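Local coordinates for protein tryptophanyl-tRNA synthetase (Thermus thermophilus, PDB 2EL7) that probably catalyses the ATP-dependent attachment of tryptophan to its cognate tRNA, as a homodimeric aminoacyl-tRNA synthetase of class 1, at residues F39-Y44 with L81-H86; T101-L106 with G125-P130; H167-T172 with E323-L328; P188-K193 with F241-Y246. One frame throughout, in Å; residues are numbered along the deposited sequence.

Interaction 1 (F39-Y44 with L81-H86); sequences FCIVDY and LFVQSH
The carboxylate of D43 grips S85 with both oxygens: OD1 accepts from S85 OG at 2.6 Å and OD2 from the backbone N of S85 at 3.1 Å, each through its syn lone pair. With CG of D43 between its own backbone N and carbonyl carbon (chi1 57°), the acid sits over the start of the 3-10 segment 84-86. An alanine here would probably leave S85 OG and S85 N without these acceptors and free the serine hydroxyl to turn. Three backbone bonds precede this clasp, F82 N to F39 O, I41 N to F82 O and Q84 N to I41 O. I41 O also accepts from D43 N, the two donors arriving from opposite faces of its plane. These bonds belong to the parallel pairing of strands 37-41 and 80-83, neighbours in the Rossmann-type sheet of class 1 synthetases, joined by helix 55-72 in a beta-alpha-beta crossover. On one face of the sheet C40 SG lies obliquely beside the F82 ring, 3.5 Å from F82 CE1, and also touches Q84 CB. On the other, L81 CD1 meets F39 CB at 3.6 Å. Beyond the strands, Q84 extends past V42 towards D136, predicted to bind tryptophan. S85 CB stands over one face of the Y44 ring, 4.0 Å from its centroid, while the ring of W95 of the second subunit meets Y44 edge-to-face.

Interaction 2 (T101-L106 with G125-P130); sequences TPLGDL and GLLMYP
L106 carries most of this contact, its CB and two methyls touching L127, M128 and P130 of helix 124-139. Its CB lies against L127 CD1 at 3.6 Å. L127 CG is anti to its backbone N (chi1 178°), and from there CD1 lies against L106 CB and CD2 against L103 of helix 103-107. From CB, the L106 chain runs on to a fork whose two methyls part company. CD1 reaches the end of M128, lying 3.9 Å from M128 CE and equally near its sulfur, and the two side chains cross at about a right angle; the methionine bends at chi2 and chi3. CD2 turns instead to the backbone, 3.8 Å from L127 O, with the ring of P130 a little farther off, its CB at 4.3 Å. One turn back, L103 adds a purely apolar touch, its CD2 meeting L127 CD2 at 3.9 Å, again with the side chains crossing.

No direct hydrogen bond spans the segments. A water does so, donating to L106 O at 3.0 Å and to L127 O at 2.9 Å, and so satisfies two carbonyls beside the leucine cluster. L157 of helix 153-169 touches both L106 and P130. From the second subunit, S124 packs on L106, V122 on L103, and M128 on its own counterpart. The arrangement is apolar packing of two helices at the dimer interface of a homodimeric class 1 synthetase, the short helix 103-107 against the N-terminal half of helix 124-139.

Interaction 3 (H167-T172 with E323-L328); sequences HLFGET and EKVGLL
Polar contacts centre on the ammonium group of K324, which meets T172 tip to tip. K324 NZ donates to T172 OG1 at 2.9 Å and, weakly, to E171 O at 3.1 Å. The threonine hydroxyl is a relay: it accepts from the lysine and donates in turn to G170 O at 2.7 Å, standing above the plane of that carbonyl. The lysine chain gets there fully extended beyond CG, with chi2 at -170° and the later torsions also near anti. E320, one turn earlier on helix 296-324, completes the site with a salt bridge to K324 NZ.

Apolar contacts gather around F169. Its CB faces K324 CB at 3.9 Å, while V325 CG2 makes a CH-pi contact over the centre of the ring, 4.2 Å from the centroid. L168 CB covers the opposite face, so the ring is sandwiched between a neighbour in sequence and the other segment. Backbone geometry lets both chains turn away just here: G170 has positive phi after helix 153-169, and G326, also with positive phi, forms a Schellman motif after the last turn of the long helix. From the second subunit, Y53 packs on F169 and its hydroxyl bonds to V325 O.

Two helix ends are thus joined by a lysine whose charge is met by a carboxylate and neutral oxygens, beside an aromatic ring held between aliphatic groups; the positive charge would probably favour the hydroxyl's donation towards G170 O.

Interaction 4 (P188-K193 with F241-Y246); sequences PGIDGK and FTYLSY
Y243 OH donates a hydrogen bond to P188 O at 2.5 Å, the one polar link between the two segments. The carbonyl oxygen lies at the edge of the tyrosine ring and in its plane, whereas seen from the carbonyl the hydroxyl is tilted 28° out of the carbonyl plane. The P188 and Y243 side chains run antiparallel alongside one another, with P188 CG 3.9 Å from Y243 CE2. The same CG meets T242 CG2, tip to tip, at 3.9 Å. The ring carbon next to the nitrogen, P188 CD, approaches Y246 OH at 3.4 Å, so three residues of helix 239-247 share one proline.

Farther out, the loop beyond P188 folds into a type I beta turn from G189 to G192, and I190 bonds through its backbone to N202. M196 of the KMSKS motif and I204 both touch Y243, while L274 of helix 267-294 packs on it too. A phenylalanine in place of Y243 would probably leave P188 O without this donor and the loop less firmly tied to the helix. One hydroxyl-to-carbonyl hydrogen bond, flanked by aliphatic contacts, ties helix 239-247 to the loop that leads into the KMSKS region, predicted to bind ATP.

Interactions 1, 2 and 4 lie within the range of the class 1 synthetase family, and interaction 3 joins that part to the end of the long helix 296-324. Along the chain, interaction 1 closes before interaction 2 opens, and interaction 4 falls between the two segments of interaction 3. Interactions 1 and 2 touch, V42 CG2 lying 4.0 Å from Y129 OH, so the loop just after strand 37-41 rests on helix 124-139. Helix 153-169 runs from beside interaction 2 to interaction 3, their nearest atoms about 8 Å apart. These three contacts all reach the second subunit, whereas interaction 4, its centre about 52 Å from that of interaction 3, lies away from the dimer interface beside the KMSKS loop.

Interaction 1 (F39-Y44 with L81-H86)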
loop_
_atom_site.group_PDB
_atom_site.type_symbol
_atom_site.label_atom_id
_atom_site.label_comp_id
_atom_site.label_asym_id
_atom_site.label_seq_id
_atom_site.Cartn_x
_atom_site.Cartn_y
_atom_site.Cartn_z
ATOM N N PHE A 39 -17.203 -6.377 -10.844
ATOM C CA PHE A 39 -16.593 -7.693 -10.623
ATOM C C PHE A 39 -15.114 -7.507 -10.783
ATOM O O PHE A 39 -14.653 -7.130 -11.855
ATOM C CB PHE A 39 -17.136 -8.739 -11.607
ATOM C CG PHE A 39 -18.602 -9.063 -11.402
ATOM C CD1 PHE A 39 -19.596 -8.344 -12.086
ATOM C CD2 PHE A 39 -18.985 -10.096 -10.545
ATOM C CE1 PHE A 39 -20.939 -8.653 -11.927
ATOM C CE2 PHE A 39 -20.343 -10.425 -10.369
ATOM C CZ PHE A 39 -21.325 -9.709 -11.056
ATOM N N CYS A 40 -14.380 -7.770 -9.698
ATOM C CA CYS A 40 -12.929 -7.564 -9.632
ATOM C C CYS A 40 -12.097 -8.837 -9.498
ATOM O O CYS A 40 -12.214 -9.550 -8.506
ATOM C CB CYS A 40 -12.630 -6.628 -8.448
ATOM S SG CYS A 40 -10.933 -5.991 -8.248
ATOM N N ILE A 41 -11.257 -9.106 -10.502
ATOM C CA ILE A 41 -10.379 -10.264 -10.499
ATOM C C ILE A 41 -9.207 -9.826 -9.604
ATOM O O ILE A 41 -8.369 -9.015 -10.012
ATOM C CB ILE A 41 -9.886 -10.581 -11.941
ATOM C CG1 ILE A 41 -11.051 -11.105 -12.791
ATOM C CG2 ILE A 41 -8.757 -11.612 -11.905
ATOM C CD1 ILE A 41 -10.697 -11.348 -14.259
ATOM N N VAL A 42 -9.133 -10.366 -8.393
ATOM C CA VAL A 42 -8.086 -9.939 -7.463
ATOM C C VAL A 42 -6.692 -10.556 -7.624
ATOM O O VAL A 42 -6.227 -11.289 -6.756
ATOM C CB VAL A 42 -8.559 -10.101 -5.979
ATOM C CG1 VAL A 42 -9.690 -9.139 -5.701
ATOM C CG2 VAL A 42 -9.018 -11.519 -5.714
ATOM N N ASP A 43 -6.007 -10.182 -8.702
ATOM C CA ASP A 43 -4.685 -10.717 -8.992
ATOM C C ASP A 43 -3.664 -10.409 -7.889
ATOM O O ASP A 43 -2.771 -11.217 -7.630
ATOM C CB ASP A 43 -4.202 -10.225 -10.375
ATOM C CG ASP A 43 -4.176 -8.700 -10.504
ATOM O OD1 ASP A 43 -3.573 -8.208 -11.473
ATOM O OD2 ASP A 43 -4.742 -7.986 -9.655
ATOM N N TYR A 44 -3.805 -9.265 -7.223
ATOM C CA TYR A 44 -2.903 -8.911 -6.129
ATOM C C TYR A 44 -2.957 -9.901 -4.969
ATOM O O TYR A 44 -2.030 -9.956 -4.170
ATOM C CB TYR A 44 -3.203 -7.501 -5.604
ATOM C CG TYR A 44 -2.449 -6.416 -6.352
ATOM C CD1 TYR A 44 -2.958 -5.117 -6.451
ATOM C CD2 TYR A 44 -1.235 -6.695 -6.976
ATOM C CE1 TYR A 44 -2.279 -4.127 -7.163
ATOM C CE2 TYR A 44 -0.542 -5.711 -7.687
ATOM C CZ TYR A 44 -1.068 -4.434 -7.779
ATOM O OH TYR A 44 -0.384 -3.470 -8.496
ATOM N N LEU A 81 -16.527 -5.601 -15.363
ATOM C CA LEU A 81 -15.485 -6.563 -15.014
ATOM C C LEU A 81 -14.127 -5.984 -15.272
ATOM O O LEU A 81 -13.866 -5.487 -16.359
ATOM C CB LEU A 81 -15.651 -7.815 -15.859
ATOM C CG LEU A 81 -14.695 -8.998 -15.672
ATOM C CD1 LEU A 81 -14.813 -9.553 -14.258
ATOM C CD2 LEU A 81 -15.068 -10.086 -16.695
ATOM N N PHE A 82 -13.255 -6.068 -14.275
ATOM C CA PHE A 82 -11.909 -5.530 -14.381
ATOM C C PHE A 82 -10.915 -6.273 -13.487
ATOM O O PHE A 82 -11.308 -7.065 -12.617
ATOM C CB PHE A 82 -11.938 -4.049 -14.025
ATOM C CG PHE A 82 -12.378 -3.766 -12.620
ATOM C CD1 PHE A 82 -11.447 -3.634 -11.608
ATOM C CD2 PHE A 82 -13.728 -3.597 -12.318
ATOM C CE1 PHE A 82 -11.850 -3.326 -10.292
ATOM C CE2 PHE A 82 -14.144 -3.295 -11.026
ATOM C CZ PHE A 82 -13.194 -3.159 -10.001
ATOM N N VAL A 83 -9.629 -6.027 -13.723
ATOM C CA VAL A 83 -8.555 -6.657 -12.960
ATOM C C VAL A 83 -8.073 -5.691 -11.883
ATOM O O VAL A 83 -7.752 -4.541 -12.180
ATOM C CB VAL A 83 -7.351 -7.007 -13.862
ATOM C CG1 VAL A 83 -6.192 -7.532 -13.002
ATOM C CG2 VAL A 83 -7.762 -8.031 -14.900
ATOM N N GLN A 84 -8.002 -6.163 -10.643
ATOM C CA GLN A 84 -7.584 -5.326 -9.523
ATOM C C GLN A 84 -6.384 -4.415 -9.835
ATOM O O GLN A 84 -6.515 -3.193 -9.748
ATOM C CB GLN A 84 -7.327 -6.215 -8.303
ATOM C CG GLN A 84 -6.850 -5.505 -7.057
ATOM C CD GLN A 84 -6.794 -6.442 -5.837
ATOM O OE1 GLN A 84 -6.778 -7.676 -5.960
ATOM N NE2 GLN A 84 -6.762 -5.848 -4.658
ATOM N N SER A 85 -5.240 -4.989 -10.226
ATOM C CA SER A 85 -4.051 -4.183 -10.554
ATOM C C SER A 85 -4.219 -3.133 -11.662
ATOM O O SER A 85 -3.363 -2.265 -11.819
ATOM C CB SER A 85 -2.837 -5.084 -10.897
ATOM O OG SER A 85 -2.967 -5.780 -12.127
ATOM N N HIS A 86 -5.296 -3.189 -12.437
ATOM C CA HIS A 86 -5.495 -2.187 -13.484
ATOM C C HIS A 86 -5.976 -0.845 -12.942
ATOM O O HIS A 86 -5.898 0.155 -13.627
ATOM C CB HIS A 86 -6.437 -2.711 -14.572
ATOM C CG HIS A 86 -5.836 -3.827 -15.374
ATOM N ND1 HIS A 86 -6.414 -4.321 -16.522
ATOM C CD2 HIS A 86 -4.713 -4.563 -15.170
ATOM C CE1 HIS A 86 -5.675 -5.317 -16.988
ATOM N NE2 HIS A 86 -4.639 -5.483 -16.185
#

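Interaction 2 (T101-L106 with G125-P130)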
loop_
_atom_site.group_PDB
_atom_site.type_symbol
_atom_site.label_atom_id
_atom_site.label_comp_id
_atom_site.label_asym_id
_atom_site.label_seq_id
_atom_site.Cartn_x
_atom_site.Cartn_y
_atom_site.Cartn_z
ATOM N N THR A 101 -5.996 1.689 11.082
ATOM C CA THR A 101 -6.344 0.345 11.544
ATOM C C THR A 101 -5.500 -0.148 12.719
ATOM O O THR A 101 -4.277 -0.256 12.628
ATOM C CB THR A 101 -6.228 -0.688 10.389
ATOM O OG1 THR A 101 -7.014 -0.242 9.277
ATOM C CG2 THR A 101 -6.755 -2.076 10.820
ATOM N N PRO A 102 -6.148 -0.446 13.855
ATOM C CA PRO A 102 -5.423 -0.939 15.040
ATOM C C PRO A 102 -4.769 -2.284 14.692
ATOM O O PRO A 102 -5.426 -3.170 14.139
ATOM C CB PRO A 102 -6.529 -1.118 16.084
ATOM C CG PRO A 102 -7.597 -0.150 15.650
ATOM C CD PRO A 102 -7.589 -0.282 14.136
ATOM N N LEU A 103 -3.492 -2.439 15.023
ATOM C CA LEU A 103 -2.770 -3.671 14.734
ATOM C C LEU A 103 -3.502 -4.911 15.255
ATOM O O LEU A 103 -3.639 -5.915 14.535
ATOM C CB LEU A 103 -1.382 -3.614 15.368
ATOM C CG LEU A 103 -0.187 -4.180 14.605
ATOM C CD1 LEU A 103 0.862 -4.600 15.596
ATOM C CD2 LEU A 103 -0.578 -5.343 13.752
ATOM N N GLY A 104 -3.949 -4.830 16.516
ATOM C CA GLY A 104 -4.655 -5.922 17.170
ATOM C C GLY A 104 -5.819 -6.489 16.375
ATOM O O GLY A 104 -5.991 -7.701 16.315
ATOM N N ASP A 105 -6.633 -5.634 15.774
ATOM C CA ASP A 105 -7.748 -6.124 14.969
ATOM C C ASP A 105 -7.270 -6.975 13.786
ATOM O O ASP A 105 -7.985 -7.879 13.342
ATOM C CB ASP A 105 -8.588 -4.960 14.433
ATOM C CG ASP A 105 -9.272 -4.177 15.544
ATOM O OD1 ASP A 105 -9.664 -3.014 15.280
ATOM O OD2 ASP A 105 -9.417 -4.728 16.670
ATOM N N LEU A 106 -6.076 -6.689 13.263
ATOM C CA LEU A 106 -5.567 -7.477 12.144
ATOM C C LEU A 106 -4.964 -8.780 12.636
ATOM O O LEU A 106 -5.254 -9.846 12.095
ATOM C CB LEU A 106 -4.534 -6.690 11.342
ATOM C CG LEU A 106 -5.114 -5.500 10.588
ATOM C CD1 LEU A 106 -4.010 -4.656 10.025
ATOM C CD2 LEU A 106 -6.024 -6.001 9.506
ATOM N N GLY A 125 2.070 -9.503 4.087
ATOM C CA GLY A 125 1.007 -9.573 3.104
ATOM C C GLY A 125 -0.202 -10.293 3.677
ATOM O O GLY A 125 -1.329 -9.840 3.480
ATOM N N LEU A 126 0.012 -11.407 4.374
ATOM C CA LEU A 126 -1.102 -12.128 4.998
ATOM C C LEU A 126 -1.793 -11.194 6.011
ATOM O O LEU A 126 -3.027 -11.062 6.007
ATOM C CB LEU A 126 -0.627 -13.392 5.760
ATOM C CG LEU A 126 -0.100 -14.674 5.086
ATOM C CD1 LEU A 126 -0.510 -14.702 3.598
ATOM C CD2 LEU A 126 1.442 -14.769 5.256
ATOM N N LEU A 127 -0.999 -10.550 6.875
ATOM C CA LEU A 127 -1.575 -9.665 7.884
ATOM C C LEU A 127 -2.334 -8.465 7.304
ATOM O O LEU A 127 -3.455 -8.179 7.722
ATOM C CB LEU A 127 -0.496 -9.140 8.846
ATOM C CG LEU A 127 -1.014 -8.148 9.911
ATOM C CD1 LEU A 127 -1.786 -8.917 10.973
ATOM C CD2 LEU A 127 0.139 -7.397 10.567
ATOM N N MET A 128 -1.716 -7.783 6.340
ATOM C CA MET A 128 -2.287 -6.582 5.723
ATOM C C MET A 128 -3.330 -6.793 4.598
ATOM O O MET A 128 -3.978 -5.833 4.171
ATOM C CB MET A 128 -1.150 -5.688 5.192
ATOM C CG MET A 128 -0.080 -5.344 6.209
ATOM S SD MET A 128 -0.827 -4.665 7.717
ATOM C CE MET A 128 -1.846 -3.400 7.054
ATOM N N TYR A 129 -3.518 -8.021 4.126
ATOM C CA TYR A 129 -4.477 -8.219 3.035
ATOM C C TYR A 129 -5.881 -7.686 3.295
ATOM O O TYR A 129 -6.500 -7.088 2.410
ATOM C CB TYR A 129 -4.569 -9.691 2.651
ATOM C CG TYR A 129 -5.372 -9.936 1.392
ATOM C CD1 TYR A 129 -4.984 -9.384 0.178
ATOM C CD2 TYR A 129 -6.548 -10.716 1.422
ATOM C CE1 TYR A 129 -5.747 -9.596 -0.983
ATOM C CE2 TYR A 129 -7.304 -10.931 0.278
ATOM C CZ TYR A 129 -6.902 -10.370 -0.920
ATOM O OH TYR A 129 -7.664 -10.579 -2.057
ATOM N N PRO A 130 -6.417 -7.888 4.508
ATOM C CA PRO A 130 -7.774 -7.359 4.717
ATOM C C PRO A 130 -7.883 -5.845 4.506
ATOM O O PRO A 130 -8.929 -5.346 4.071
ATOM C CB PRO A 130 -8.095 -7.792 6.142
ATOM C CG PRO A 130 -7.330 -9.125 6.247
ATOM C CD PRO A 130 -6.001 -8.765 5.623
HETATM O O HOH W 1 -4.983 -10.161 9.116
#

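Interaction 3 (H167-T172 with E323-L328)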
loop_
_atom_site.group_PDB
_atom_site.type_symbol
_atom_site.label_atom_id
_atom_site.label_comp_id
_atom_site.label_asym_id
_atom_site.label_seq_id
_atom_site.Cartn_x
_atom_site.Cartn_y
_atom_site.Cartn_z
ATOM N N HIS A 167 -15.999 9.634 10.640
ATOM C CA HIS A 167 -15.987 10.452 11.838
ATOM C C HIS A 167 -14.828 11.445 11.867
ATOM O O HIS A 167 -15.017 12.605 12.264
ATOM C CB HIS A 167 -15.925 9.564 13.097
ATOM C CG HIS A 167 -15.631 10.324 14.361
ATOM N ND1 HIS A 167 -16.503 11.249 14.897
ATOM C CD2 HIS A 167 -14.573 10.270 15.209
ATOM C CE1 HIS A 167 -15.999 11.726 16.024
ATOM N NE2 HIS A 167 -14.829 11.148 16.236
ATOM N N LEU A 168 -13.639 10.994 11.460
ATOM C CA LEU A 168 -12.438 11.842 11.456
ATOM C C LEU A 168 -12.321 12.852 10.307
ATOM O O LEU A 168 -11.694 13.882 10.472
ATOM C CB LEU A 168 -11.161 10.985 11.408
ATOM C CG LEU A 168 -10.861 9.895 12.432
ATOM C CD1 LEU A 168 -9.646 9.079 11.957
ATOM C CD2 LEU A 168 -10.598 10.529 13.800
ATOM N N PHE A 169 -12.876 12.559 9.132
ATOM C CA PHE A 169 -12.703 13.501 8.040
ATOM C C PHE A 169 -13.947 14.010 7.352
ATOM O O PHE A 169 -13.825 14.816 6.438
ATOM C CB PHE A 169 -11.767 12.904 6.969
ATOM C CG PHE A 169 -10.515 12.277 7.530
ATOM C CD1 PHE A 169 -10.361 10.885 7.543
ATOM C CD2 PHE A 169 -9.488 13.073 8.050
ATOM C CE1 PHE A 169 -9.206 10.291 8.060
ATOM C CE2 PHE A 169 -8.325 12.493 8.576
ATOM C CZ PHE A 169 -8.180 11.101 8.582
ATOM N N GLY A 170 -15.128 13.577 7.781
ATOM C CA GLY A 170 -16.355 14.004 7.124
ATOM C C GLY A 170 -16.949 12.799 6.406
ATOM O O GLY A 170 -16.192 11.985 5.865
ATOM N N GLU A 171 -18.276 12.671 6.382
ATOM C CA GLU A 171 -18.925 11.512 5.763
ATOM C C GLU A 171 -18.392 11.254 4.366
ATOM O O GLU A 171 -18.509 12.094 3.480
ATOM C CB GLU A 171 -20.457 11.678 5.709
ATOM C CG GLU A 171 -21.172 10.358 5.332
ATOM C CD GLU A 171 -22.691 10.460 5.253
ATOM O OE1 GLU A 171 -23.179 11.259 4.428
ATOM O OE2 GLU A 171 -23.393 9.727 6.002
ATOM N N THR A 172 -17.815 10.081 4.154
ATOM C CA THR A 172 -17.248 9.797 2.851
ATOM C C THR A 172 -17.599 8.441 2.266
ATOM O O THR A 172 -17.886 8.332 1.064
ATOM C CB THR A 172 -15.717 9.868 2.901
ATOM O OG1 THR A 172 -15.303 11.141 3.421
ATOM C CG2 THR A 172 -15.153 9.671 1.523
ATOM N N GLU A 323 -8.062 15.253 -0.384
ATOM C CA GLU A 323 -8.451 16.576 0.096
ATOM C C GLU A 323 -8.907 16.594 1.562
ATOM O O GLU A 323 -8.540 17.499 2.317
ATOM C CB GLU A 323 -9.567 17.112 -0.782
ATOM C CG GLU A 323 -9.956 18.517 -0.460
ATOM C CD GLU A 323 -11.427 18.741 -0.696
ATOM O OE1 GLU A 323 -12.245 18.221 0.106
ATOM O OE2 GLU A 323 -11.766 19.419 -1.695
ATOM N N LYS A 324 -9.707 15.592 1.952
ATOM C CA LYS A 324 -10.220 15.486 3.314
ATOM C C LYS A 324 -9.157 15.099 4.330
ATOM O O LYS A 324 -9.245 15.448 5.495
ATOM C CB LYS A 324 -11.380 14.488 3.373
ATOM C CG LYS A 324 -12.661 14.988 2.686
ATOM C CD LYS A 324 -13.856 14.080 2.962
ATOM C CE LYS A 324 -15.104 14.620 2.300
ATOM N NZ LYS A 324 -16.139 13.567 2.127
ATOM N N VAL A 325 -8.155 14.367 3.877
ATOM C CA VAL A 325 -7.045 13.930 4.719
ATOM C C VAL A 325 -6.114 15.137 4.901
ATOM O O VAL A 325 -5.213 15.131 5.736
ATOM C CB VAL A 325 -6.345 12.720 4.017
ATOM C CG1 VAL A 325 -4.842 12.822 4.084
ATOM C CG2 VAL A 325 -6.861 11.426 4.627
ATOM N N GLY A 326 -6.343 16.180 4.103
ATOM C CA GLY A 326 -5.545 17.388 4.204
ATOM C C GLY A 326 -4.211 17.458 3.480
ATOM O O GLY A 326 -3.334 18.231 3.890
ATOM N N LEU A 327 -4.040 16.676 2.412
ATOM C CA LEU A 327 -2.781 16.682 1.680
ATOM C C LEU A 327 -2.622 17.952 0.865
ATOM O O LEU A 327 -3.610 18.583 0.490
ATOM C CB LEU A 327 -2.714 15.481 0.728
ATOM C CG LEU A 327 -2.065 14.161 1.158
ATOM C CD1 LEU A 327 -2.112 13.976 2.641
ATOM C CD2 LEU A 327 -2.755 13.023 0.411
ATOM N N LEU A 328 -1.376 18.331 0.601
ATOM C CA LEU A 328 -1.095 19.500 -0.236
ATOM C C LEU A 328 -1.317 18.933 -1.632
ATOM O O LEU A 328 -0.587 18.042 -2.072
ATOM C CB LEU A 328 0.369 19.944 -0.105
ATOM C CG LEU A 328 0.779 21.024 -1.124
ATOM C CD1 LEU A 328 -0.037 22.304 -0.876
ATOM C CD2 LEU A 328 2.292 21.316 -1.017
#

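Interaction 4 (P188-K193 with F241-Y246)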
loop_
_atom_site.group_PDB
_atom_site.type_symbol
_atom_site.label_atom_id
_atom_site.label_comp_id
_atom_site.label_asym_id
_atom_site.label_seq_id
_atom_site.Cartn_x
_atom_site.Cartn_y
_atom_site.Cartn_z
ATOM N N PRO A 188 -20.976 -31.433 -2.761
ATOM C CA PRO A 188 -20.032 -32.464 -2.315
ATOM C C PRO A 188 -18.995 -32.890 -3.364
ATOM O O PRO A 188 -19.292 -32.942 -4.557
ATOM C CB PRO A 188 -20.952 -33.613 -1.914
ATOM C CG PRO A 188 -22.132 -33.429 -2.808
ATOM C CD PRO A 188 -22.354 -31.944 -2.747
ATOM N N GLY A 189 -17.786 -33.203 -2.902
ATOM C CA GLY A 189 -16.716 -33.609 -3.794
ATOM C C GLY A 189 -16.875 -35.003 -4.369
ATOM O O GLY A 189 -17.673 -35.787 -3.872
ATOM N N ILE A 190 -16.106 -35.323 -5.405
ATOM C CA ILE A 190 -16.207 -36.632 -6.055
ATOM C C ILE A 190 -15.858 -37.845 -5.180
ATOM O O ILE A 190 -16.298 -38.961 -5.450
ATOM C CB ILE A 190 -15.356 -36.680 -7.347
ATOM C CG1 ILE A 190 -13.866 -36.616 -7.009
ATOM C CG2 ILE A 190 -15.746 -35.525 -8.261
ATOM C CD1 ILE A 190 -12.969 -36.599 -8.251
ATOM N N ASP A 191 -15.063 -37.630 -4.138
ATOM C CA ASP A 191 -14.695 -38.704 -3.222
ATOM C C ASP A 191 -15.837 -38.830 -2.229
ATOM O O ASP A 191 -15.830 -39.686 -1.346
ATOM C CB ASP A 191 -13.406 -38.358 -2.485
ATOM C CG ASP A 191 -12.173 -38.566 -3.337
ATOM O OD1 ASP A 191 -11.082 -38.149 -2.884
ATOM O OD2 ASP A 191 -12.284 -39.149 -4.446
ATOM N N GLY A 192 -16.812 -37.945 -2.385
ATOM C CA GLY A 192 -17.970 -37.956 -1.523
ATOM C C GLY A 192 -17.702 -37.584 -0.084
ATOM O O GLY A 192 -18.508 -37.899 0.797
ATOM N N LYS A 193 -16.584 -36.913 0.171
ATOM C CA LYS A 193 -16.268 -36.516 1.535
ATOM C C LYS A 193 -16.677 -35.069 1.807
ATOM O O LYS A 193 -17.873 -34.755 1.817
ATOM C CB LYS A 193 -14.781 -36.738 1.802
ATOM C CG LYS A 193 -14.393 -38.190 1.589
ATOM C CD LYS A 193 -12.903 -38.390 1.465
ATOM C CE LYS A 193 -12.600 -39.823 1.053
ATOM N NZ LYS A 193 -11.142 -40.081 0.956
ATOM N N PHE A 241 -27.049 -39.181 -6.523
ATOM C CA PHE A 241 -28.385 -38.602 -6.657
ATOM C C PHE A 241 -28.423 -37.148 -6.241
ATOM O O PHE A 241 -29.421 -36.463 -6.473
ATOM C CB PHE A 241 -29.407 -39.400 -5.851
ATOM C CG PHE A 241 -30.033 -40.519 -6.625
ATOM C CD1 PHE A 241 -31.174 -40.299 -7.385
ATOM C CD2 PHE A 241 -29.442 -41.783 -6.653
ATOM C CE1 PHE A 241 -31.715 -41.320 -8.170
ATOM C CE2 PHE A 241 -29.975 -42.814 -7.435
ATOM C CZ PHE A 241 -31.110 -42.581 -8.194
ATOM N N THR A 242 -27.340 -36.678 -5.619
ATOM C CA THR A 242 -27.244 -35.281 -5.201
ATOM C C THR A 242 -26.953 -34.483 -6.470
ATOM O O THR A 242 -27.652 -33.515 -6.791
ATOM C CB THR A 242 -26.106 -35.081 -4.181
ATOM O OG1 THR A 242 -26.419 -35.792 -2.976
ATOM C CG2 THR A 242 -25.924 -33.612 -3.853
ATOM N N TYR A 243 -25.925 -34.912 -7.195
ATOM C CA TYR A 243 -25.560 -34.277 -8.447
ATOM C C TYR A 243 -26.753 -34.370 -9.369
ATOM O O TYR A 243 -27.140 -33.383 -9.989
ATOM C CB TYR A 243 -24.393 -34.994 -9.106
ATOM C CG TYR A 243 -23.057 -34.822 -8.427
ATOM C CD1 TYR A 243 -21.918 -35.413 -8.964
ATOM C CD2 TYR A 243 -22.918 -34.062 -7.263
ATOM C CE1 TYR A 243 -20.667 -35.261 -8.368
ATOM C CE2 TYR A 243 -21.658 -33.900 -6.656
ATOM C CZ TYR A 243 -20.542 -34.511 -7.218
ATOM O OH TYR A 243 -19.302 -34.428 -6.617
ATOM N N LEU A 244 -27.344 -35.559 -9.466
ATOM C CA LEU A 244 -28.499 -35.747 -10.344
ATOM C C LEU A 244 -29.549 -34.668 -10.091
ATOM O O LEU A 244 -30.163 -34.149 -11.023
ATOM C CB LEU A 244 -29.121 -37.131 -10.126
ATOM C CG LEU A 244 -30.309 -37.502 -11.028
ATOM C CD1 LEU A 244 -29.820 -37.719 -12.445
ATOM C CD2 LEU A 244 -30.987 -38.759 -10.508
ATOM N N SER A 245 -29.739 -34.330 -8.822
ATOM C CA SER A 245 -30.720 -33.323 -8.411
ATOM C C SER A 245 -30.398 -31.937 -8.964
ATOM O O SER A 245 -31.293 -31.169 -9.343
ATOM C CB SER A 245 -30.763 -33.266 -6.886
ATOM O OG SER A 245 -30.882 -34.582 -6.370
ATOM N N TYR A 246 -29.107 -31.630 -8.993
ATOM C CA TYR A 246 -28.617 -30.354 -9.490
ATOM C C TYR A 246 -28.893 -30.145 -10.969
ATOM O O TYR A 246 -29.166 -29.024 -11.386
ATOM C CB TYR A 246 -27.108 -30.269 -9.308
ATOM C CG TYR A 246 -26.600 -30.320 -7.881
ATOM C CD1 TYR A 246 -25.264 -30.626 -7.626
ATOM C CD2 TYR A 246 -27.429 -30.017 -6.796
ATOM C CE1 TYR A 246 -24.757 -30.624 -6.337
ATOM C CE2 TYR A 246 -26.928 -30.026 -5.485
ATOM C CZ TYR A 246 -25.593 -30.330 -5.268
ATOM O OH TYR A 246 -25.069 -30.374 -3.985
#